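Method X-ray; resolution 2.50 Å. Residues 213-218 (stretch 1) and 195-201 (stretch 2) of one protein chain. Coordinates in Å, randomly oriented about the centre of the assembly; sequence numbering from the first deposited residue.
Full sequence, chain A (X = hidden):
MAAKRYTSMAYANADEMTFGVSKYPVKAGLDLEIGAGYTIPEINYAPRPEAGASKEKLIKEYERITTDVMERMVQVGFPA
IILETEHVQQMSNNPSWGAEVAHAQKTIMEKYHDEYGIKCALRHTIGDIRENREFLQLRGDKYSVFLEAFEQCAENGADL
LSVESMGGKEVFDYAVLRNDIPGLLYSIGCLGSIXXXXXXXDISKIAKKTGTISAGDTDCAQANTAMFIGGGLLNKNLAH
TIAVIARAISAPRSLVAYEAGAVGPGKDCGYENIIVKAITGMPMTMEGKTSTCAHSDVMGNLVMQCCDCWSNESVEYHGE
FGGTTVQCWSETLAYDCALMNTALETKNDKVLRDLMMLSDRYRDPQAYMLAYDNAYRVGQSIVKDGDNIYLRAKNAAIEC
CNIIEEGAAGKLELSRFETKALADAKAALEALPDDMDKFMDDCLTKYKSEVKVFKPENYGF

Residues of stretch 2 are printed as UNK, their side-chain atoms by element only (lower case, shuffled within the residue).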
# COMPACT_ATOMS: atom_id res chain seq x y z
N ILE A 213 5.80 21.31 20.37
CA ILE A 213 5.73 22.13 19.17
C ILE A 213 4.34 22.38 18.67
O ILE A 213 3.56 21.47 18.47
CB ILE A 213 6.74 21.68 18.10
CG1 ILE A 213 8.06 22.44 18.41
CG2 ILE A 213 6.23 22.01 16.68
CD1 ILE A 213 9.24 21.59 18.43
N SER A 214 4.02 23.66 18.50
CA SER A 214 2.76 24.04 17.90
C SER A 214 2.97 23.88 16.39
O SER A 214 3.62 24.71 15.75
CB SER A 214 2.42 25.48 18.29
OG SER A 214 1.26 25.94 17.64
N ALA A 215 2.45 22.80 15.82
CA ALA A 215 2.86 22.42 14.49
C ALA A 215 2.07 23.07 13.33
O ALA A 215 2.66 23.68 12.45
CB ALA A 215 2.93 20.90 14.35
N GLY A 216 0.75 22.94 13.35
CA GLY A 216 -0.11 23.58 12.35
C GLY A 216 -1.34 22.75 12.01
O GLY A 216 -1.46 21.62 12.47
N ASP A 217 -2.21 23.33 11.18
CA ASP A 217 -3.59 22.89 10.90
C ASP A 217 -3.67 22.50 9.41
O ASP A 217 -2.65 22.34 8.75
CB ASP A 217 -4.51 24.10 11.15
CG ASP A 217 -5.93 23.71 11.54
OD1 ASP A 217 -6.63 23.01 10.79
OD2 ASP A 217 -6.37 24.18 12.61
N THR A 218 -4.88 22.38 8.87
CA THR A 218 -5.11 21.98 7.47
C THR A 218 -6.51 22.33 7.17
O THR A 218 -7.41 22.00 7.96
CB THR A 218 -5.35 20.45 7.31
OG1 THR A 218 -4.35 19.72 7.96
CG2 THR A 218 -5.40 20.05 5.91
N UNK A 195 -11.79 31.54 13.29
CA UNK A 195 -11.71 30.42 14.23
C UNK A 195 -10.25 29.98 14.39
O UNK A 195 -9.83 29.65 15.50
o UNK A 195 -12.00 27.05 14.44
o UNK A 195 -13.16 28.23 15.91
c UNK A 195 -12.60 29.25 13.80
c UNK A 195 -12.59 28.10 14.80
N UNK A 196 -9.50 30.03 13.29
CA UNK A 196 -8.11 29.62 13.31
C UNK A 196 -7.33 30.46 14.30
O UNK A 196 -6.51 29.94 15.05
s UNK A 196 -7.10 27.12 11.28
c UNK A 196 -7.88 28.70 10.94
c UNK A 196 -5.37 27.47 10.97
c UNK A 196 -7.49 29.76 11.92
N UNK A 197 -7.58 31.77 14.32
CA UNK A 197 -6.87 32.62 15.27
C UNK A 197 -7.18 32.34 16.76
O UNK A 197 -6.29 32.42 17.59
o UNK A 197 -7.82 36.68 15.48
c UNK A 197 -7.03 34.08 14.95
c UNK A 197 -6.22 34.96 15.90
o UNK A 197 -5.90 37.20 16.48
c UNK A 197 -6.69 36.38 15.96
N UNK A 198 -8.43 31.99 17.07
CA UNK A 198 -8.82 31.65 18.44
C UNK A 198 -8.01 30.45 18.89
O UNK A 198 -7.19 30.53 19.82
c UNK A 198 -10.30 31.26 18.48
c UNK A 198 -11.23 31.40 19.71
c UNK A 198 -12.15 30.18 19.80
c UNK A 198 -10.54 31.63 21.05
N UNK A 199 -8.20 29.34 18.20
CA UNK A 199 -7.63 28.07 18.64
C UNK A 199 -6.09 28.04 18.62
O UNK A 199 -5.47 27.52 19.56
c UNK A 199 -9.76 26.90 18.08
c UNK A 199 -8.38 25.87 15.56
c UNK A 199 -7.92 27.04 16.37
c UNK A 199 -8.24 26.91 17.86
N UNK A 200 -5.48 28.62 17.60
CA UNK A 200 -4.02 28.55 17.50
C UNK A 200 -3.26 29.42 18.52
O UNK A 200 -2.13 29.12 18.87
c UNK A 200 -1.90 25.79 16.20
c UNK A 200 -3.79 27.37 15.32
c UNK A 200 -4.84 27.08 14.46
c UNK A 200 -3.69 25.16 14.69
c UNK A 200 -3.22 23.85 14.59
c UNK A 200 -2.08 23.52 15.30
c UNK A 200 -3.06 26.14 15.48
n UNK A 200 -4.77 25.76 14.08
c UNK A 200 -3.53 28.69 16.05
c UNK A 200 -1.42 24.47 16.10
N UNK A 201 -3.92 30.47 19.01
CA UNK A 201 -3.37 31.27 20.07
C UNK A 201 -3.31 30.42 21.32
O UNK A 201 -2.28 30.35 21.99
c UNK A 201 -4.26 32.49 20.30
o UNK A 201 -4.22 33.30 19.11
c UNK A 201 -3.79 33.31 21.54

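Position 195 carries four side-chain atoms, two carbons of which the second bears two oxygens, and they touch nothing on stretch 1. That short carboxylate identifies Asp-195. Both of its oxygens find hydrogen-bonding partners elsewhere in the structure, which is how a buried acid can be tolerated.

Position 196 has an unbranched chain of two carbons, one sulfur and a final carbon, and the sulfur lies 3.3 Å from OD2 of Asp-217. The pattern belongs to methionine alone among the standard residues. The CB of Met-196 points toward stretch 1, and all three of its chi angles lie in the m well; this folded chain brings SD to the carboxylate. The contact is a packing one: a flexible, unbranched side chain can fill the space beside the carboxylate.

Position 197 holds three carbons in a row, the third carrying two oxygens, one methylene more than at 195, and the chain is out of reach of stretch 1. This is Glu-197, extended and partly exposed. A long acid suits such a place, where its carboxylate can lie well away from the backbone; OE1 is hydrogen-bonded elsewhere in the structure.

Position 198 shows four carbons forked at the second. It too lies out of reach of stretch 1. The fork is the mark of Leu-198, and this contact places no demand on its side chain.

Position 199 again has four carbons, but the fork is at the first and one arm is two carbons long; the carbon ending that arm comes to 3.9 Å from OD2 of Asp-217. The branch at CB distinguishes Ile-199 from leucine. With chi1 in p and chi2 in t, its CD1 makes this light contact, that of a buried aliphatic group.

Position 200 has one carbon followed by fused five- and six-membered rings containing eight carbons and one nitrogen, and the ring nitrogen lies 2.7 Å from OD2 of Asp-217. Ring carbons also reach Ser-214 and Gly-216. Only an indole fits, so this is Trp-200. NE1 donates a hydrogen bond to OD2 of Asp-217, nearly straight at 165°. Farther round the ring, CZ3 lies 3.4 Å from OG of Ser-214, which sits at the ring edge, and CZ2 lies 3.4 Å from C of Gly-216.

Position 201 has one carbon carrying an oxygen and a carbon, with no contact to stretch 1, which gives Thr-201. Its CB points away from stretch 1, and OG1 turns back to the helix, donating a hydrogen bond to O of Glu-197 over 2.7 Å.

The strand and helix run nearly antiparallel, at 158°, and the indole spans much of the gap. Gly-216 adopts backbone angles, 147/175, at which a CB would jam against the preceding carbonyl O, so glycine suits the backbone itself. Asp-217 provides the polar anchor: OD2 receives the indole NH, while OD1 accepts a hydrogen bond from N of Thr-218 at 2.7 Å, holding the carboxylate in place. One directed bond thus fixes a contact otherwise made by packing.

Stretch 2 195-201: DMELIWT
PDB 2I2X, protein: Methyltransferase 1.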